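Local coordinates for integral membrane indolylacetylinositol arabinosyltransferase EmbC (Mycolicibacterium smegmatis, PDB 7BVE), which probably transfers arabinose units during polymerization of mycobacterial cell-wall arabinan, as a membrane-embedded glycosyltransferase of the emb family, at residues 365-377 against 689-701. Sequence-based numbering, arbitrary orientation.
Sequences WTAAGLFLAFWLP and LAVATWALVIFEV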
loop_
_atom_site.group_PDB
_atom_site.type_symbol
_atom_site.label_atom_id
_atom_site.label_comp_id
_atom_site.label_asym_id
_atom_site.label_seq_id
_atom_site.Cartn_x
_atom_site.Cartn_y
_atom_site.Cartn_z
ATOM N N TRP A 365 33.654 -13.671 9.140
ATOM C CA TRP A 365 33.252 -13.451 7.753
ATOM C C TRP A 365 31.780 -13.066 7.635
ATOM O O TRP A 365 31.437 -12.180 6.845
ATOM C CB TRP A 365 33.590 -14.677 6.910
ATOM C CG TRP A 365 35.052 -14.739 6.590
ATOM C CD1 TRP A 365 36.021 -15.322 7.332
ATOM C CD2 TRP A 365 35.704 -14.204 5.435
ATOM N NE1 TRP A 365 37.240 -15.170 6.735
ATOM C CE2 TRP A 365 37.070 -14.489 5.562
ATOM C CE3 TRP A 365 35.266 -13.506 4.309
ATOM C CZ2 TRP A 365 37.999 -14.105 4.610
ATOM C CZ3 TRP A 365 36.189 -13.120 3.370
ATOM C CH2 TRP A 365 37.537 -13.427 3.520
ATOM N N THR A 366 30.895 -13.644 8.449
ATOM C CA THR A 366 29.508 -13.214 8.329
ATOM C C THR A 366 29.236 -11.896 9.050
ATOM O O THR A 366 28.300 -11.182 8.672
ATOM C CB THR A 366 28.548 -14.293 8.816
ATOM O OG1 THR A 366 27.207 -13.881 8.547
ATOM C CG2 THR A 366 28.661 -14.476 10.246
ATOM N N ALA A 367 30.060 -11.519 10.033
ATOM C CA ALA A 367 29.924 -10.199 10.624
ATOM C C ALA A 367 30.344 -9.119 9.637
ATOM O O ALA A 367 29.654 -8.101 9.495
ATOM C CB ALA A 367 30.758 -10.113 11.896
ATOM N N ALA A 368 31.450 -9.347 8.918
ATOM C CA ALA A 368 31.852 -8.458 7.840
ATOM C C ALA A 368 30.813 -8.387 6.736
ATOM O O ALA A 368 30.560 -7.311 6.179
ATOM C CB ALA A 368 33.198 -8.911 7.279
ATOM N N GLY A 369 30.157 -9.506 6.445
ATOM C CA GLY A 369 29.144 -9.521 5.390
ATOM C C GLY A 369 27.877 -8.763 5.738
ATOM O O GLY A 369 27.361 -8.016 4.911
ATOM N N LEU A 370 27.340 -8.957 6.947
ATOM C CA LEU A 370 26.153 -8.192 7.333
ATOM C C LEU A 370 26.468 -6.717 7.554
ATOM O O LEU A 370 25.614 -5.859 7.292
ATOM C CB LEU A 370 25.494 -8.785 8.572
ATOM C CG LEU A 370 24.428 -9.856 8.396
ATOM C CD1 LEU A 370 24.073 -10.433 9.722
ATOM C CD2 LEU A 370 23.209 -9.176 7.833
ATOM N N PHE A 371 27.691 -6.398 7.993
ATOM C CA PHE A 371 28.104 -5.002 8.068
ATOM C C PHE A 371 28.110 -4.347 6.693
ATOM O O PHE A 371 27.561 -3.258 6.525
ATOM C CB PHE A 371 29.471 -4.879 8.727
ATOM C CG PHE A 371 30.011 -3.494 8.691
ATOM C CD1 PHE A 371 29.449 -2.502 9.459
ATOM C CD2 PHE A 371 31.073 -3.178 7.868
ATOM C CE1 PHE A 371 29.926 -1.226 9.408
ATOM C CE2 PHE A 371 31.551 -1.903 7.814
ATOM C CZ PHE A 371 30.980 -0.928 8.590
ATOM N N LEU A 372 28.712 -4.997 5.692
ATOM C CA LEU A 372 28.732 -4.394 4.362
ATOM C C LEU A 372 27.351 -4.379 3.715
ATOM O O LEU A 372 27.010 -3.423 3.012
ATOM C CB LEU A 372 29.734 -5.113 3.471
ATOM C CG LEU A 372 31.192 -4.869 3.804
ATOM C CD1 LEU A 372 32.029 -5.768 2.960
ATOM C CD2 LEU A 372 31.540 -3.439 3.528
ATOM N N ALA A 373 26.531 -5.401 3.971
ATOM C CA ALA A 373 25.197 -5.462 3.384
ATOM C C ALA A 373 24.273 -4.399 3.949
ATOM O O ALA A 373 23.328 -3.981 3.274
ATOM C CB ALA A 373 24.595 -6.848 3.599
ATOM N N PHE A 374 24.510 -3.957 5.178
ATOM C CA PHE A 374 23.805 -2.777 5.669
ATOM C C PHE A 374 24.459 -1.456 5.292
ATOM O O PHE A 374 23.745 -0.478 5.054
ATOM C CB PHE A 374 23.649 -2.837 7.182
ATOM C CG PHE A 374 22.386 -3.465 7.621
ATOM C CD1 PHE A 374 21.244 -2.676 7.698
ATOM C CD2 PHE A 374 22.292 -4.791 7.939
ATOM C CE1 PHE A 374 20.063 -3.199 8.094
ATOM C CE2 PHE A 374 21.107 -5.329 8.348
ATOM C CZ PHE A 374 19.979 -4.527 8.419
ATOM N N TRP A 375 25.788 -1.391 5.229
ATOM C CA TRP A 375 26.458 -0.118 5.006
ATOM C C TRP A 375 26.321 0.362 3.574
ATOM O O TRP A 375 26.126 1.556 3.345
ATOM C CB TRP A 375 27.939 -0.222 5.352
ATOM C CG TRP A 375 28.599 1.106 5.315
ATOM C CD1 TRP A 375 29.269 1.664 4.275
ATOM C CD2 TRP A 375 28.659 2.048 6.379
ATOM N NE1 TRP A 375 29.729 2.903 4.617
ATOM C CE2 TRP A 375 29.368 3.159 5.910
ATOM C CE3 TRP A 375 28.174 2.060 7.687
ATOM C CZ2 TRP A 375 29.594 4.265 6.689
ATOM C CZ3 TRP A 375 28.409 3.155 8.458
ATOM C CH2 TRP A 375 29.122 4.238 7.964
ATOM N N LEU A 376 26.461 -0.538 2.591
ATOM C CA LEU A 376 26.608 -0.069 1.214
ATOM C C LEU A 376 25.323 0.506 0.614
ATOM O O LEU A 376 25.387 1.620 0.072
ATOM C CB LEU A 376 27.229 -1.168 0.343
ATOM C CG LEU A 376 28.624 -1.675 0.703
ATOM C CD1 LEU A 376 29.084 -2.641 -0.350
ATOM C CD2 LEU A 376 29.624 -0.572 0.879
ATOM N N PRO A 377 24.147 -0.136 0.673
ATOM C CA PRO A 377 22.971 0.516 0.085
ATOM C C PRO A 377 22.361 1.641 0.904
ATOM O O PRO A 377 21.481 2.332 0.387
ATOM C CB PRO A 377 21.973 -0.629 -0.044
ATOM C CG PRO A 377 22.315 -1.530 0.982
ATOM C CD PRO A 377 23.785 -1.510 1.077
ATOM N N LEU A 689 24.976 -17.896 6.032
ATOM C CA LEU A 689 24.848 -16.446 6.056
ATOM C C LEU A 689 26.063 -15.760 5.453
ATOM O O LEU A 689 25.924 -14.716 4.808
ATOM C CB LEU A 689 24.628 -15.962 7.482
ATOM C CG LEU A 689 23.275 -16.193 8.131
ATOM C CD1 LEU A 689 23.370 -15.862 9.592
ATOM C CD2 LEU A 689 22.256 -15.303 7.473
ATOM N N ALA A 690 27.255 -16.336 5.630
ATOM C CA ALA A 690 28.455 -15.759 5.032
ATOM C C ALA A 690 28.400 -15.828 3.515
ATOM O O ALA A 690 28.692 -14.841 2.828
ATOM C CB ALA A 690 29.695 -16.470 5.559
ATOM N N VAL A 691 27.956 -16.964 2.977
ATOM C CA VAL A 691 27.859 -17.132 1.530
ATOM C C VAL A 691 26.785 -16.218 0.954
ATOM O O VAL A 691 27.011 -15.541 -0.054
ATOM C CB VAL A 691 27.597 -18.608 1.175
ATOM C CG1 VAL A 691 27.435 -18.777 -0.321
ATOM C CG2 VAL A 691 28.718 -19.475 1.674
ATOM N N ALA A 692 25.625 -16.141 1.613
ATOM C CA ALA A 692 24.526 -15.334 1.083
ATOM C C ALA A 692 24.844 -13.843 1.129
ATOM O O ALA A 692 24.622 -13.115 0.147
ATOM C CB ALA A 692 23.247 -15.631 1.854
ATOM N N THR A 693 25.406 -13.375 2.248
ATOM C CA THR A 693 25.716 -11.960 2.391
ATOM C C THR A 693 26.861 -11.534 1.481
ATOM O O THR A 693 26.788 -10.466 0.864
ATOM C CB THR A 693 26.021 -11.643 3.850
ATOM O OG1 THR A 693 26.973 -12.575 4.358
ATOM C CG2 THR A 693 24.761 -11.690 4.680
ATOM N N TRP A 694 27.908 -12.354 1.343
ATOM C CA TRP A 694 28.970 -11.958 0.427
ATOM C C TRP A 694 28.556 -12.076 -1.032
ATOM O O TRP A 694 29.039 -11.298 -1.864
ATOM C CB TRP A 694 30.239 -12.755 0.701
ATOM C CG TRP A 694 30.982 -12.222 1.859
ATOM C CD1 TRP A 694 30.935 -12.663 3.136
ATOM C CD2 TRP A 694 31.886 -11.117 1.851
ATOM N NE1 TRP A 694 31.750 -11.906 3.931
ATOM C CE2 TRP A 694 32.346 -10.948 3.162
ATOM C CE3 TRP A 694 32.353 -10.249 0.854
ATOM C CZ2 TRP A 694 33.260 -9.958 3.509
ATOM C CZ3 TRP A 694 33.245 -9.268 1.198
ATOM C CH2 TRP A 694 33.688 -9.123 2.512
ATOM N N ALA A 695 27.623 -12.975 -1.358
ATOM C CA ALA A 695 27.106 -13.037 -2.718
ATOM C C ALA A 695 26.321 -11.781 -3.070
ATOM O O ALA A 695 26.490 -11.217 -4.159
ATOM C CB ALA A 695 26.234 -14.276 -2.889
ATOM N N LEU A 696 25.495 -11.294 -2.143
ATOM C CA LEU A 696 24.754 -10.065 -2.426
ATOM C C LEU A 696 25.659 -8.834 -2.450
ATOM O O LEU A 696 25.430 -7.912 -3.244
ATOM C CB LEU A 696 23.614 -9.881 -1.436
ATOM C CG LEU A 696 22.228 -10.311 -1.923
ATOM C CD1 LEU A 696 21.775 -9.400 -3.042
ATOM C CD2 LEU A 696 22.184 -11.758 -2.366
ATOM N N VAL A 697 26.705 -8.803 -1.616
ATOM C CA VAL A 697 27.630 -7.666 -1.627
ATOM C C VAL A 697 28.382 -7.592 -2.954
ATOM O O VAL A 697 28.505 -6.514 -3.559
ATOM C CB VAL A 697 28.589 -7.737 -0.424
ATOM C CG1 VAL A 697 29.711 -6.755 -0.563
ATOM C CG2 VAL A 697 27.852 -7.410 0.846
ATOM N N ILE A 698 28.841 -8.744 -3.454
ATOM C CA ILE A 698 29.520 -8.774 -4.750
ATOM C C ILE A 698 28.557 -8.414 -5.881
ATOM O O ILE A 698 28.939 -7.720 -6.830
ATOM C CB ILE A 698 30.194 -10.145 -4.951
ATOM C CG1 ILE A 698 31.333 -10.307 -3.950
ATOM C CG2 ILE A 698 30.756 -10.314 -6.338
ATOM C CD1 ILE A 698 31.904 -11.691 -3.897
ATOM N N PHE A 699 27.281 -8.807 -5.759
ATOM C CA PHE A 699 26.269 -8.440 -6.754
ATOM C C PHE A 699 26.093 -6.928 -6.860
ATOM O O PHE A 699 26.096 -6.373 -7.965
ATOM C CB PHE A 699 24.942 -9.112 -6.403
ATOM C CG PHE A 699 23.815 -8.777 -7.338
ATOM C CD1 PHE A 699 23.734 -9.353 -8.591
ATOM C CD2 PHE A 699 22.817 -7.904 -6.947
ATOM C CE1 PHE A 699 22.695 -9.048 -9.440
ATOM C CE2 PHE A 699 21.781 -7.598 -7.794
ATOM C CZ PHE A 699 21.720 -8.171 -9.038
ATOM N N GLU A 700 25.984 -6.244 -5.714
ATOM C CA GLU A 700 25.795 -4.789 -5.701
ATOM C C GLU A 700 27.006 -4.051 -6.264
ATOM O O GLU A 700 26.867 -3.135 -7.092
ATOM C CB GLU A 700 25.534 -4.327 -4.275
ATOM C CG GLU A 700 24.316 -4.927 -3.639
ATOM C CD GLU A 700 24.319 -4.742 -2.143
ATOM O OE1 GLU A 700 25.253 -4.086 -1.636
ATOM O OE2 GLU A 700 23.442 -5.319 -1.465
ATOM N N VAL A 701 28.206 -4.450 -5.830
ATOM C CA VAL A 701 29.425 -3.754 -6.248
ATOM C C VAL A 701 29.677 -3.947 -7.743
ATOM O O VAL A 701 29.988 -2.990 -8.467
ATOM C CB VAL A 701 30.614 -4.223 -5.392
ATOM C CG1 VAL A 701 31.904 -3.640 -5.882
ATOM C CG2 VAL A 701 30.398 -3.812 -3.957
#
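The indole of Trp-694 inserts as a knob among Trp-365, Ala-368, Gly-369 and Leu-372. Its NE1 donates to Trp-365 O over 2.9 Å, with an N-H...O angle of 159°. The acceptor lies near the indole plane, whereas NE1 stands above the carbonyl plane; Gly-369 N, the helical donor to the same oxygen, arrives from the opposite face. Gly-369 CA makes a CH-pi contact, 4.2 Å from the centroid of the Trp-694 five-membered ring, while Trp-365 CE3 meets the other face near the rim. With CG anti to the carbonyl carbon (chi1 -80°), the indole returns to the partner helix although CB does not point there. Leu-372 CD1 reaches Trp-694 CH2 at 3.8 Å.

One turn on, Val-697 is a second knob, its CG2 4.0 Å from Leu-372 CB. Lacking a side chain, Gly-369 leaves room for the indole, its CA 5.2 Å from Thr-693 CA. CA separations widen from 4.3 Å (Thr-366/Ala-690) to 8.3 Å (Pro-377/Glu-700).

This knobs-into-holes packing, axes 8.4 Å apart at 36°, joins a GT-C-clan helix to a probably membrane-spanning one. Helix 258-272 touches both tryptophans, 582-592 Thr-366 and Leu-689, and 517-539 Pro-377 and Glu-700.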